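PDB 5MUM: Bacint_00347 from Bacteroides intestinalis DSM 17393, which probably hydrolyses rhamnosidic bonds in carbohydrates, as a glycoside hydrolase built on a beta-propeller fold. Local coordinates for residues C232-Y237 with K249-P254; V218-E221 with E226-H229; V207-T212 with Q398-H403; T290-P295 with Q301-W306. One frame throughout, in Å; residues are numbered along the deposited sequence.

Contact 1 of 4, residues C232-Y237 with K249-P254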
loop_
_atom_site.group_PDB
_atom_site.type_symbol
_atom_site.label_atom_id
_atom_site.label_comp_id
_atom_site.label_asym_id
_atom_site.label_seq_id
_atom_site.Cartn_x
_atom_site.Cartn_y
_atom_site.Cartn_z
ATOM N N CYS A 232 -4.846 14.989 2.559
ATOM C CA CYS A 232 -4.486 15.384 3.886
ATOM C C CYS A 232 -3.379 14.494 4.429
ATOM O O CYS A 232 -3.144 13.401 3.928
ATOM C CB CYS A 232 -5.707 15.268 4.784
ATOM S SG CYS A 232 -7.098 16.312 4.211
ATOM N N TYR A 233 -2.756 14.968 5.497
ATOM C CA TYR A 233 -1.571 14.359 6.036
ATOM C C TYR A 233 -1.488 14.472 7.531
ATOM O O TYR A 233 -1.843 15.519 8.116
ATOM C CB TYR A 233 -0.376 15.039 5.417
ATOM C CG TYR A 233 0.950 14.528 5.921
ATOM C CD1 TYR A 233 1.483 13.371 5.427
ATOM C CD2 TYR A 233 1.651 15.217 6.932
ATOM C CE1 TYR A 233 2.690 12.892 5.895
ATOM C CE2 TYR A 233 2.846 14.740 7.429
ATOM C CZ TYR A 233 3.376 13.606 6.894
ATOM O OH TYR A 233 4.581 13.177 7.354
ATOM N N ALA A 234 -0.892 13.425 8.133
ATOM C CA ALA A 234 -0.516 13.477 9.522
ATOM C C ALA A 234 0.661 12.540 9.719
ATOM O O ALA A 234 0.860 11.587 8.945
ATOM C CB ALA A 234 -1.690 13.056 10.398
ATOM N N ARG A 235 1.421 12.795 10.769
ATOM C CA ARG A 235 2.492 11.881 11.158
ATOM C C ARG A 235 2.561 11.662 12.641
ATOM O O ARG A 235 2.128 12.512 13.413
ATOM C CB ARG A 235 3.828 12.379 10.650
ATOM C CG ARG A 235 4.286 13.647 11.336
ATOM C CD ARG A 235 5.689 14.002 11.064
ATOM N NE ARG A 235 5.853 14.312 9.672
ATOM C CZ ARG A 235 6.588 15.295 9.159
ATOM N NH1 ARG A 235 7.289 16.155 9.912
ATOM N NH2 ARG A 235 6.611 15.403 7.834
ATOM N N SER A 236 3.133 10.532 13.047
ATOM C CA SER A 236 3.307 10.232 14.453
ATOM C C SER A 236 4.686 9.656 14.644
ATOM O O SER A 236 5.090 8.677 13.973
ATOM C CB SER A 236 2.256 9.240 14.977
ATOM O OG SER A 236 2.604 8.782 16.285
ATOM N N TYR A 237 5.405 10.268 15.573
ATOM C CA TYR A 237 6.725 9.815 15.911
ATOM C C TYR A 237 6.699 8.745 16.988
ATOM O O TYR A 237 7.685 8.063 17.193
ATOM C CB TYR A 237 7.515 10.996 16.404
ATOM C CG TYR A 237 7.628 12.133 15.423
ATOM C CD1 TYR A 237 8.650 12.147 14.487
ATOM C CD2 TYR A 237 6.720 13.203 15.440
ATOM C CE1 TYR A 237 8.782 13.201 13.603
ATOM C CE2 TYR A 237 6.837 14.274 14.562
ATOM C CZ TYR A 237 7.865 14.271 13.653
ATOM O OH TYR A 237 7.994 15.332 12.799
ATOM N N LYS A 249 2.945 21.441 13.832
ATOM C CA LYS A 249 1.884 21.623 14.841
ATOM C C LYS A 249 1.283 20.289 15.267
ATOM O O LYS A 249 1.038 19.390 14.436
ATOM C CB LYS A 249 0.763 22.544 14.328
ATOM C CG LYS A 249 1.183 24.015 14.174
ATOM N N LYS A 250 1.000 20.170 16.552
ATOM C CA LYS A 250 0.378 18.976 17.065
ATOM C C LYS A 250 -1.103 18.950 16.701
ATOM O O LYS A 250 -1.776 19.978 16.762
ATOM C CB LYS A 250 0.548 18.886 18.580
ATOM C CG LYS A 250 0.190 17.524 19.159
ATOM C CD LYS A 250 0.507 17.430 20.648
ATOM C CE LYS A 250 -0.511 16.564 21.352
ATOM N NZ LYS A 250 -0.002 16.117 22.681
ATOM N N TYR A 251 -1.622 17.776 16.372
ATOM C CA TYR A 251 -3.064 17.625 16.187
ATOM C C TYR A 251 -3.793 17.487 17.528
ATOM O O TYR A 251 -3.309 16.826 18.424
ATOM C CB TYR A 251 -3.361 16.371 15.398
ATOM C CG TYR A 251 -3.313 16.523 13.912
ATOM C CD1 TYR A 251 -4.321 17.180 13.253
ATOM C CD2 TYR A 251 -2.269 15.992 13.158
ATOM C CE1 TYR A 251 -4.324 17.297 11.889
ATOM C CE2 TYR A 251 -2.270 16.090 11.786
ATOM C CZ TYR A 251 -3.312 16.760 11.151
ATOM O OH TYR A 251 -3.362 16.861 9.778
ATOM N N ASP A 252 -4.957 18.094 17.620
ATOM C CA ASP A 252 -5.934 17.757 18.654
ATOM C C ASP A 252 -6.845 16.738 17.970
ATOM O O ASP A 252 -7.454 17.042 16.946
ATOM C CB ASP A 252 -6.650 19.031 19.134
ATOM C CG ASP A 252 -5.699 19.986 19.890
ATOM N N LEU A 253 -6.853 15.509 18.466
ATOM C CA LEU A 253 -7.553 14.394 17.813
ATOM C C LEU A 253 -9.036 14.395 18.160
ATOM O O LEU A 253 -9.397 14.925 19.193
ATOM C CB LEU A 253 -6.945 13.053 18.242
ATOM C CG LEU A 253 -5.442 12.959 17.958
ATOM C CD1 LEU A 253 -4.828 11.684 18.514
ATOM C CD2 LEU A 253 -5.177 13.058 16.456
ATOM N N PRO A 254 -9.902 13.821 17.325
ATOM C CA PRO A 254 -9.553 13.232 16.040
ATOM C C PRO A 254 -9.346 14.266 14.941
ATOM O O PRO A 254 -9.558 15.469 15.146
ATOM C CB PRO A 254 -10.759 12.372 15.723
ATOM C CG PRO A 254 -11.886 13.136 16.315
ATOM C CD PRO A 254 -11.354 13.770 17.572
#
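The backbones carrying A234 and Y251 stay well apart, with 8.3 Å between their CA atoms even at nearest approach. Residues 232-236 run extended as part of strand 228-236, whereas 249-254 belongs to the connection leading from that strand to strand 261-264. No backbone-to-backbone bond joins the two segments, and the tyrosine side chain bridges the gap. With CG of Y251 opposite its own carbonyl carbon (chi1 -86°), the ring points at the strand and its OH donates to the backbone oxygen of Y233, Y251 OH to Y233 O being 2.6 Å. The Y233 oxygen meets the phenol at the ring edge, near the ring plane, while the hydroxyl lies 24° off the plane of the carbonyl. One residue on, the methyl of A234 packs against the same ring, with A234 CB 3.4 Å from Y251 CE2; a small side chain here lets the ring come close to the strand. The Y251 hydroxyl also accepts from the backbone N of E261, so one buried oxygen ties strand 228-236 to its neighbour 261-264. The Y233 phenol has a separate network. R235 grips Y233 OH side-on, through NE at 2.9 Å and NH2 at 3.1 Å, with the hydroxyl in the guanidinium plane, and H214 ND1 bonds the same oxygen from strand 213-220. The connection between the last two strands thus folds back so that its tyrosine bonds both of them, within one four-stranded antiparallel blade of the beta-propeller.

Contact 2 of 4, residues V218-E221 with E226-H229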
loop_
_atom_site.group_PDB
_atom_site.type_symbol
_atom_site.label_atom_id
_atom_site.label_comp_id
_atom_site.label_asym_id
_atom_site.label_seq_id
_atom_site.Cartn_x
_atom_site.Cartn_y
_atom_site.Cartn_z
ATOM N N VAL A 218 -7.604 10.862 1.399
ATOM C CA VAL A 218 -8.547 11.704 0.685
ATOM C C VAL A 218 -9.857 11.586 1.418
ATOM O O VAL A 218 -10.135 10.565 2.082
ATOM C CB VAL A 218 -8.728 11.324 -0.786
ATOM C CG1 VAL A 218 -7.375 11.254 -1.488
ATOM C CG2 VAL A 218 -9.467 10.028 -0.948
ATOM N N TRP A 219 -10.637 12.654 1.307
ATOM C CA TRP A 219 -11.991 12.635 1.751
ATOM C C TRP A 219 -12.887 12.207 0.617
ATOM O O TRP A 219 -12.521 12.308 -0.562
ATOM C CB TRP A 219 -12.427 14.014 2.201
ATOM C CG TRP A 219 -11.716 14.612 3.352
ATOM C CD1 TRP A 219 -10.961 15.761 3.316
ATOM C CD2 TRP A 219 -11.758 14.221 4.733
ATOM N NE1 TRP A 219 -10.510 16.061 4.536
ATOM C CE2 TRP A 219 -10.952 15.142 5.436
ATOM C CE3 TRP A 219 -12.339 13.157 5.436
ATOM C CZ2 TRP A 219 -10.756 15.074 6.840
ATOM C CZ3 TRP A 219 -12.107 13.067 6.831
ATOM C CH2 TRP A 219 -11.325 14.028 7.506
ATOM N N ARG A 220 -14.089 11.774 0.970
ATOM C CA ARG A 220 -15.150 11.523 -0.028
ATOM C C ARG A 220 -16.452 11.962 0.564
ATOM O O ARG A 220 -16.821 11.471 1.649
ATOM C CB ARG A 220 -15.184 10.071 -0.438
ATOM C CG ARG A 220 -16.205 9.797 -1.524
ATOM C CD ARG A 220 -16.428 8.339 -1.769
ATOM N NE ARG A 220 -15.313 7.713 -2.440
ATOM C CZ ARG A 220 -15.301 6.468 -2.884
ATOM N NH1 ARG A 220 -16.388 5.711 -2.783
ATOM N NH2 ARG A 220 -14.210 5.987 -3.476
ATOM N N GLU A 221 -17.120 12.919 -0.090
ATOM C CA GLU A 221 -18.269 13.533 0.524
ATOM C C GLU A 221 -19.471 12.617 0.564
ATOM O O GLU A 221 -20.166 12.594 1.580
ATOM C CB GLU A 221 -18.699 14.870 -0.130
ATOM C CG GLU A 221 -17.913 16.084 0.310
ATOM C CD GLU A 221 -17.598 16.163 1.793
ATOM O OE1 GLU A 221 -18.482 16.574 2.576
ATOM O OE2 GLU A 221 -16.431 15.879 2.165
ATOM N N GLU A 226 -16.699 10.007 -7.365
ATOM C CA GLU A 226 -16.447 11.333 -7.947
ATOM C C GLU A 226 -16.418 12.399 -6.857
ATOM O O GLU A 226 -16.005 13.509 -7.119
ATOM C CB GLU A 226 -17.455 11.703 -9.035
ATOM C CG GLU A 226 -18.888 11.666 -8.599
ATOM C CD GLU A 226 -19.576 10.345 -8.933
ATOM O OE1 GLU A 226 -18.924 9.277 -8.807
ATOM O OE2 GLU A 226 -20.795 10.383 -9.296
ATOM N N THR A 227 -16.904 12.082 -5.650
ATOM C CA THR A 227 -16.881 13.050 -4.579
ATOM C C THR A 227 -15.633 12.919 -3.710
ATOM O O THR A 227 -15.567 13.540 -2.674
ATOM C CB THR A 227 -18.141 13.026 -3.712
ATOM O OG1 THR A 227 -18.169 11.841 -2.903
ATOM C CG2 THR A 227 -19.365 13.179 -4.570
ATOM N N ASN A 228 -14.655 12.151 -4.162
ATOM C CA ASN A 228 -13.297 12.200 -3.578
ATOM C C ASN A 228 -12.790 13.643 -3.701
ATOM O O ASN A 228 -12.898 14.252 -4.776
ATOM C CB ASN A 228 -12.306 11.284 -4.306
ATOM C CG ASN A 228 -12.457 9.802 -3.970
ATOM O OD1 ASN A 228 -13.131 9.412 -3.010
ATOM N ND2 ASN A 228 -11.791 8.969 -4.761
ATOM N N HIS A 229 -12.163 14.155 -2.643
ATOM C CA HIS A 229 -11.481 15.433 -2.713
ATOM C C HIS A 229 -10.376 15.546 -1.675
ATOM O O HIS A 229 -10.487 14.976 -0.585
ATOM C CB HIS A 229 -12.444 16.596 -2.487
ATOM C CG HIS A 229 -13.156 16.563 -1.171
ATOM N ND1 HIS A 229 -12.775 17.340 -0.103
ATOM C CD2 HIS A 229 -14.226 15.860 -0.752
ATOM C CE1 HIS A 229 -13.577 17.101 0.926
ATOM N NE2 HIS A 229 -14.494 16.242 0.540
#
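H229 holds CG between its backbone N and carbonyl carbon (chi1 59°), which swings the imidazole across to W219 and E221, while the R220 chain runs out extended and then bends at chi3 (-72°) to bring NE onto the amide of N228. The backbones pair as antiparallel strands: W219 and H229 are a hydrogen-bonded pair, H229 N donating to W219 O at 2.8 Å, and R220 and N228 the non-hydrogen-bonded pair beside it. Past the strand end, E221 N donates to T227 O at 3.1 Å and holds the hairpin together near its turn.

On the face carrying R220 and N228, R220 NE reaches N228 OD1 in a nearly straight bond of 2.8 Å (171°), the oxygen lying in the guanidinium plane. A leucine at R220 would probably leave N228 OD1 without this donor and the W223 carbonyl, which R220 NH1 holds, without its mate.

On the other face, W219 CB lies over the imidazole, 3.7 Å from the H229 ring centroid, as a CH-pi contact. H229 NE2 then donates, within its ring plane, to the anti side of E221 OE2 at 2.6 Å. R199 also forms a salt bridge to this oxygen and so probably positions the carboxylate, while the NE2 bond and the W219 methylene over the ring face should limit the turning of the imidazole.

Contact 3 of 4, residues V207-T212 with Q398-H403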
loop_
_atom_site.group_PDB
_atom_site.type_symbol
_atom_site.label_atom_id
_atom_site.label_comp_id
_atom_site.label_asym_id
_atom_site.label_seq_id
_atom_site.Cartn_x
_atom_site.Cartn_y
_atom_site.Cartn_z
ATOM N N VAL A 207 5.812 3.764 7.167
ATOM C CA VAL A 207 6.685 4.004 8.299
ATOM C C VAL A 207 8.087 4.203 7.756
ATOM O O VAL A 207 8.612 3.362 7.028
ATOM C CB VAL A 207 6.617 2.877 9.368
ATOM C CG1 VAL A 207 7.638 3.143 10.470
ATOM C CG2 VAL A 207 5.227 2.762 9.943
ATOM N N ASP A 208 8.704 5.324 8.135
ATOM C CA ASP A 208 9.954 5.684 7.563
ATOM C C ASP A 208 11.125 5.051 8.340
ATOM O O ASP A 208 10.936 4.273 9.303
ATOM C CB ASP A 208 10.055 7.226 7.382
ATOM C CG ASP A 208 10.193 7.990 8.704
ATOM O OD1 ASP A 208 10.647 7.394 9.738
ATOM O OD2 ASP A 208 9.866 9.198 8.657
ATOM N N GLU A 209 12.322 5.389 7.894
ATOM C CA GLU A 209 13.566 4.829 8.473
ATOM C C GLU A 209 13.838 5.283 9.920
ATOM O O GLU A 209 14.650 4.683 10.627
ATOM C CB GLU A 209 14.740 5.110 7.500
ATOM C CG GLU A 209 14.563 4.308 6.191
ATOM C CD GLU A 209 15.239 4.901 4.948
ATOM O OE1 GLU A 209 16.441 5.111 5.074
ATOM O OE2 GLU A 209 14.578 5.132 3.840
ATOM N N GLN A 210 13.160 6.322 10.380
ATOM C CA GLN A 210 13.212 6.756 11.769
ATOM C C GLN A 210 12.133 6.124 12.628
ATOM O O GLN A 210 12.085 6.389 13.829
ATOM C CB GLN A 210 13.029 8.267 11.874
ATOM C CG GLN A 210 14.101 9.100 11.195
ATOM C CD GLN A 210 15.417 9.065 11.931
ATOM O OE1 GLN A 210 15.443 9.097 13.160
ATOM N NE2 GLN A 210 16.526 9.011 11.182
ATOM N N GLY A 211 11.242 5.333 12.028
ATOM C CA GLY A 211 10.122 4.758 12.739
ATOM C C GLY A 211 8.906 5.654 12.871
ATOM O O GLY A 211 7.971 5.339 13.614
ATOM N N THR A 212 8.876 6.702 12.061
ATOM C CA THR A 212 7.777 7.658 12.044
ATOM C C THR A 212 6.679 7.115 11.152
ATOM O O THR A 212 6.951 6.648 10.040
ATOM C CB THR A 212 8.265 9.008 11.545
ATOM O OG1 THR A 212 9.230 9.475 12.483
ATOM C CG2 THR A 212 7.159 10.043 11.453
ATOM N N GLN A 398 16.283 -0.661 3.751
ATOM C CA GLN A 398 17.476 -1.301 4.308
ATOM C C GLN A 398 18.628 -1.346 3.308
ATOM O O GLN A 398 19.766 -1.161 3.705
ATOM C CB GLN A 398 17.138 -2.702 4.832
ATOM C CG GLN A 398 16.275 -2.649 6.097
ATOM C CD GLN A 398 15.571 -3.955 6.428
ATOM O OE1 GLN A 398 16.032 -5.044 6.071
ATOM N NE2 GLN A 398 14.422 -3.849 7.097
ATOM N N LYS A 399 18.328 -1.597 2.036
ATOM C CA LYS A 399 19.357 -1.833 1.014
ATOM C C LYS A 399 19.286 -0.967 -0.220
ATOM O O LYS A 399 20.117 -1.114 -1.106
ATOM C CB LYS A 399 19.335 -3.312 0.589
ATOM C CG LYS A 399 19.577 -4.302 1.701
ATOM N N ARG A 400 18.299 -0.081 -0.312
ATOM C CA ARG A 400 18.049 0.697 -1.515
ATOM C C ARG A 400 17.952 -0.151 -2.791
ATOM O O ARG A 400 18.416 0.248 -3.871
ATOM C CB ARG A 400 19.073 1.848 -1.676
ATOM C CG ARG A 400 19.002 2.899 -0.573
ATOM C CD ARG A 400 17.736 3.721 -0.666
ATOM N NE ARG A 400 17.761 4.784 0.309
ATOM C CZ ARG A 400 17.384 4.697 1.577
ATOM N NH1 ARG A 400 17.507 5.766 2.347
ATOM N NH2 ARG A 400 16.918 3.570 2.102
ATOM N N ARG A 401 17.304 -1.296 -2.661
ATOM C CA ARG A 401 16.948 -2.084 -3.835
ATOM C C ARG A 401 15.458 -2.073 -3.977
ATOM O O ARG A 401 14.732 -2.198 -2.960
ATOM C CB ARG A 401 17.427 -3.509 -3.701
ATOM C CG ARG A 401 18.948 -3.579 -3.572
ATOM C CD ARG A 401 19.415 -4.966 -3.981
ATOM N NE ARG A 401 20.171 -5.666 -2.964
ATOM C CZ ARG A 401 20.231 -7.004 -2.845
ATOM N NH1 ARG A 401 20.954 -7.519 -1.859
ATOM N NH2 ARG A 401 19.560 -7.836 -3.678
ATOM N N LEU A 402 15.017 -1.882 -5.224
ATOM C CA LEU A 402 13.609 -1.838 -5.555
ATOM C C LEU A 402 13.173 -3.168 -6.166
ATOM O O LEU A 402 13.603 -3.520 -7.282
ATOM C CB LEU A 402 13.316 -0.677 -6.478
ATOM C CG LEU A 402 11.877 -0.594 -6.974
ATOM C CD1 LEU A 402 10.892 -0.503 -5.801
ATOM C CD2 LEU A 402 11.772 0.596 -7.908
ATOM N N HIS A 403 12.355 -3.914 -5.409
ATOM C CA HIS A 403 11.760 -5.160 -5.845
ATOM C C HIS A 403 10.235 -5.042 -5.841
ATOM O O HIS A 403 9.614 -4.645 -4.825
ATOM C CB HIS A 403 12.141 -6.322 -4.947
ATOM C CG HIS A 403 13.570 -6.749 -5.053
ATOM N ND1 HIS A 403 14.026 -7.913 -4.469
ATOM C CD2 HIS A 403 14.649 -6.178 -5.640
ATOM C CE1 HIS A 403 15.326 -8.030 -4.687
ATOM N NE2 HIS A 403 15.733 -6.980 -5.378
#
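E209 and R400 reach for each other from opposite directions and meet in a salt bridge, the only direct contact between 207-212 and 398-403. R400 NH1 donates to E209 OE1 at 3.0 Å, a fairly straight bond (163°) that uses the syn lone pair of the oxygen and lies in the guanidinium plane. The carboxylate is turned 69° from that plane, so the two groups do not lie flat together as a bidentate pair. R400 comes just after helix 393-399 with positive phi; its chain bends at chi2 (-70°), directing the guanidinium back over the helix end, where NH2 bonds the carbonyl of W396.

The compact side is the turn itself. Residues 208-211 form a type I beta turn linking strands 200-207 and 213-220, the first two strands of a four-stranded blade in the propeller, and D208 builds an Asx turn within it. D208 OD1 accepts Q210 N at 2.8 Å and T212 N at 3.0 Å, from opposite faces of the carboxylate, while D208 OD2 takes H214 NE2. G211 adopts backbone angles at which a side chain would be pressed against the carbonyl O of Q210. K397 of the helix adds a second tie, its NZ bonding the V207 carbonyl.

Toward solvent the join is sparse: only 87 Å² is buried between the segments, and E209 and R400 are both partly exposed, though A282 touches each of them.

Contact 4 of 4, residues T290-P295 with Q301-W306. With EDO (1,2-ethanediol), chain B.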
loop_
_atom_site.group_PDB
_atom_site.type_symbol
_atom_site.label_atom_id
_atom_site.label_comp_id
_atom_site.label_asym_id
_atom_site.label_seq_id
_atom_site.Cartn_x
_atom_site.Cartn_y
_atom_site.Cartn_z
ATOM N N THR A 290 -0.389 9.810 -6.447
ATOM C CA THR A 290 -1.764 9.611 -6.808
ATOM C C THR A 290 -1.998 10.091 -8.239
ATOM O O THR A 290 -1.054 10.330 -8.985
ATOM C CB THR A 290 -2.683 10.297 -5.802
ATOM O OG1 THR A 290 -4.051 9.981 -6.109
ATOM C CG2 THR A 290 -2.422 11.807 -5.755
ATOM N N TYR A 291 -3.257 10.203 -8.630
ATOM C CA TYR A 291 -3.541 10.883 -9.862
ATOM C C TYR A 291 -4.841 11.633 -9.753
ATOM O O TYR A 291 -5.695 11.300 -8.921
ATOM C CB TYR A 291 -3.576 9.894 -11.029
ATOM C CG TYR A 291 -4.585 8.783 -10.956
ATOM C CD1 TYR A 291 -5.938 9.006 -11.186
ATOM C CD2 TYR A 291 -4.175 7.465 -10.718
ATOM C CE1 TYR A 291 -6.854 7.970 -11.182
ATOM C CE2 TYR A 291 -5.085 6.416 -10.713
ATOM C CZ TYR A 291 -6.435 6.689 -10.949
ATOM O OH TYR A 291 -7.348 5.683 -10.938
ATOM N N TRP A 292 -4.962 12.646 -10.591
ATOM C CA TRP A 292 -6.203 13.379 -10.768
ATOM C C TRP A 292 -6.131 14.140 -12.063
ATOM O O TRP A 292 -5.087 14.172 -12.722
ATOM C CB TRP A 292 -6.490 14.302 -9.589
ATOM C CG TRP A 292 -5.581 15.462 -9.434
ATOM C CD1 TRP A 292 -5.612 16.625 -10.130
ATOM C CD2 TRP A 292 -4.509 15.574 -8.505
ATOM N NE1 TRP A 292 -4.636 17.453 -9.699
ATOM C CE2 TRP A 292 -3.938 16.846 -8.690
ATOM C CE3 TRP A 292 -3.973 14.721 -7.549
ATOM C CZ2 TRP A 292 -2.839 17.293 -7.961
ATOM C CZ3 TRP A 292 -2.880 15.170 -6.776
ATOM C CH2 TRP A 292 -2.331 16.446 -6.994
ATOM N N ARG A 293 -7.242 14.778 -12.395
ATOM C CA ARG A 293 -7.421 15.481 -13.624
ATOM C C ARG A 293 -7.523 17.001 -13.355
ATOM O O ARG A 293 -8.232 17.421 -12.443
ATOM C CB ARG A 293 -8.728 14.998 -14.232
ATOM C CG ARG A 293 -8.865 15.254 -15.688
ATOM C CD ARG A 293 -10.180 15.857 -16.026
ATOM N NE ARG A 293 -11.331 15.391 -15.335
ATOM C CZ ARG A 293 -12.047 16.086 -14.442
ATOM N NH1 ARG A 293 -11.735 17.350 -14.017
ATOM N NH2 ARG A 293 -13.109 15.492 -13.967
ATOM N N ASP A 294 -6.813 17.799 -14.138
ATOM C CA ASP A 294 -6.889 19.268 -14.021
ATOM C C ASP A 294 -8.278 19.741 -14.449
ATOM O O ASP A 294 -8.903 19.122 -15.286
ATOM C CB ASP A 294 -5.911 19.985 -14.956
ATOM C CG ASP A 294 -4.474 19.879 -14.527
ATOM O OD1 ASP A 294 -4.161 19.454 -13.410
ATOM O OD2 ASP A 294 -3.618 20.244 -15.351
ATOM N N PRO A 295 -8.727 20.889 -13.938
ATOM C CA PRO A 295 -10.044 21.396 -14.371
ATOM C C PRO A 295 -10.223 21.587 -15.886
ATOM O O PRO A 295 -11.317 21.356 -16.450
ATOM C CB PRO A 295 -10.139 22.716 -13.629
ATOM C CG PRO A 295 -9.373 22.459 -12.381
ATOM C CD PRO A 295 -8.160 21.708 -12.874
ATOM N N GLN A 301 -3.866 12.577 -14.798
ATOM C CA GLN A 301 -2.415 12.512 -14.867
ATOM C C GLN A 301 -1.896 12.106 -13.516
ATOM O O GLN A 301 -2.413 12.550 -12.464
ATOM C CB GLN A 301 -1.837 13.876 -15.199
ATOM C CG GLN A 301 -2.325 14.488 -16.482
ATOM C CD GLN A 301 -1.694 13.843 -17.728
ATOM O OE1 GLN A 301 -0.807 12.966 -17.650
ATOM N NE2 GLN A 301 -2.161 14.288 -18.893
ATOM N N TYR A 302 -0.880 11.287 -13.542
ATOM C CA TYR A 302 -0.158 10.929 -12.342
ATOM C C TYR A 302 0.525 12.135 -11.730
ATOM O O TYR A 302 1.012 13.032 -12.438
ATOM C CB TYR A 302 0.894 9.903 -12.638
ATOM C CG TYR A 302 0.403 8.503 -12.875
ATOM C CD1 TYR A 302 -0.053 7.730 -11.827
ATOM C CD2 TYR A 302 0.421 7.937 -14.142
ATOM C CE1 TYR A 302 -0.485 6.442 -12.013
ATOM C CE2 TYR A 302 -0.034 6.651 -14.348
ATOM C CZ TYR A 302 -0.437 5.888 -13.278
ATOM O OH TYR A 302 -0.832 4.588 -13.468
ATOM N N ARG A 303 0.531 12.139 -10.398
ATOM C CA ARG A 303 1.017 13.251 -9.606
ATOM C C ARG A 303 1.875 12.764 -8.474
ATOM O O ARG A 303 1.745 11.615 -8.002
ATOM C CB ARG A 303 -0.125 14.010 -8.930
ATOM C CG ARG A 303 -1.305 14.313 -9.794
ATOM C CD ARG A 303 -1.010 15.401 -10.784
ATOM N NE ARG A 303 -2.151 15.525 -11.680
ATOM C CZ ARG A 303 -2.516 16.640 -12.289
ATOM N NH1 ARG A 303 -1.879 17.786 -12.074
ATOM N NH2 ARG A 303 -3.532 16.610 -13.109
ATOM N N ILE A 304 2.690 13.681 -7.983
ATOM C CA ILE A 304 3.458 13.451 -6.787
ATOM C C ILE A 304 3.249 14.686 -5.937
ATOM O O ILE A 304 3.222 15.801 -6.454
ATOM C CB ILE A 304 4.916 13.145 -7.121
ATOM C CG1 ILE A 304 5.630 12.632 -5.884
ATOM C CG2 ILE A 304 5.634 14.337 -7.734
ATOM C CD1 ILE A 304 7.040 12.234 -6.207
ATOM N N VAL A 305 2.995 14.461 -4.653
ATOM C CA VAL A 305 2.705 15.529 -3.705
ATOM C C VAL A 305 3.689 15.283 -2.592
ATOM O O VAL A 305 3.783 14.155 -2.109
ATOM C CB VAL A 305 1.282 15.434 -3.186
ATOM C CG1 VAL A 305 1.009 16.512 -2.130
ATOM C CG2 VAL A 305 0.307 15.541 -4.326
ATOM N N TRP A 306 4.463 16.285 -2.209
ATOM C CA TRP A 306 5.498 16.028 -1.206
ATOM C C TRP A 306 5.743 17.259 -0.351
ATOM O O TRP A 306 5.403 18.373 -0.746
ATOM C CB TRP A 306 6.791 15.509 -1.832
ATOM C CG TRP A 306 7.624 16.554 -2.532
ATOM C CD1 TRP A 306 8.790 17.092 -2.082
ATOM C CD2 TRP A 306 7.373 17.167 -3.819
ATOM N NE1 TRP A 306 9.279 17.997 -2.988
ATOM C CE2 TRP A 306 8.431 18.069 -4.060
ATOM C CE3 TRP A 306 6.376 17.021 -4.791
ATOM C CZ2 TRP A 306 8.526 18.825 -5.230
ATOM C CZ3 TRP A 306 6.469 17.772 -5.955
ATOM C CH2 TRP A 306 7.509 18.687 -6.148
HETATM C C1 EDO B . -4.196 9.177 -2.786
HETATM O O1 EDO B . -4.703 9.137 -1.520
HETATM C C2 EDO B . -5.375 9.356 -3.661
HETATM O O2 EDO B . -5.474 10.678 -4.116
HETATM O O HOH W 1 -1.022 19.796 -14.267
#
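W292 O is gripped by both Q301 N and R303 NH2, each at 2.9 Å and arriving from opposite faces of the carbonyl plane; R303 NE adds a weak bond. The oxygen sits in the beta hairpin of strands 286-292 and 301-307, the middle pair of a four-stranded propeller blade. T290 with R303 and W292 with Q301 are antiparallel hydrogen-bonded pairs, and Y291 with Y302 is the non-hydrogen-bonded pair between them.

R303 dominates the face it shares with W292. CG of W292 lies between its backbone N and carbonyl carbon (chi1 68°), which lays the indole under the arginine. The guanidinium stacks flat on it, planes 11° apart, with R303 CZ 3.8 Å from the centroid of the five-membered ring in a cation-pi contact, while R303 CG sits over the six-membered ring. End-on, NH1 and NH2 of R303 both hold D294 OD1, R303 NH2 at 2.9 Å, and a water donates to D294 OD2 and accepts a weak bond from R303 NH1. A methionine in place of R303 would probably leave the D294 carboxylate without its countercharge and strip the indole of its cationic cover.

Across the sheet, the edge of Y291 points at the face of Y302, rings 89° apart in an offset T-shaped pair whose nearest carbons, Y291 CD2 and Y302 CE1, are 4.0 Å apart. At the far rim of the indole, V305 CG2 meets W292 CH2 edge-on at 3.9 Å.

Overall arrangement
Contacts 1 and 2 and the turn 207-212 of contact 3 belong to one blade of the propeller: contact 2 pairs its strands 213-220 and 228-236, and contact 1 ties the latter to the connection before strand 261-264. Contact 4 is the hairpin of the next blade along the chain, its centre about 14 Å from that of contact 2. Contacts 1 and 2, centres about 20 Å apart, meet where C232 packs on W219; T212 of contact 3 touches Y237 of contact 1. Contacts 2, 1 and 4 follow in series and hold strands and connections within blades, whereas contact 3 links a blade turn to the end of helix 393-399, more than 180 residues on.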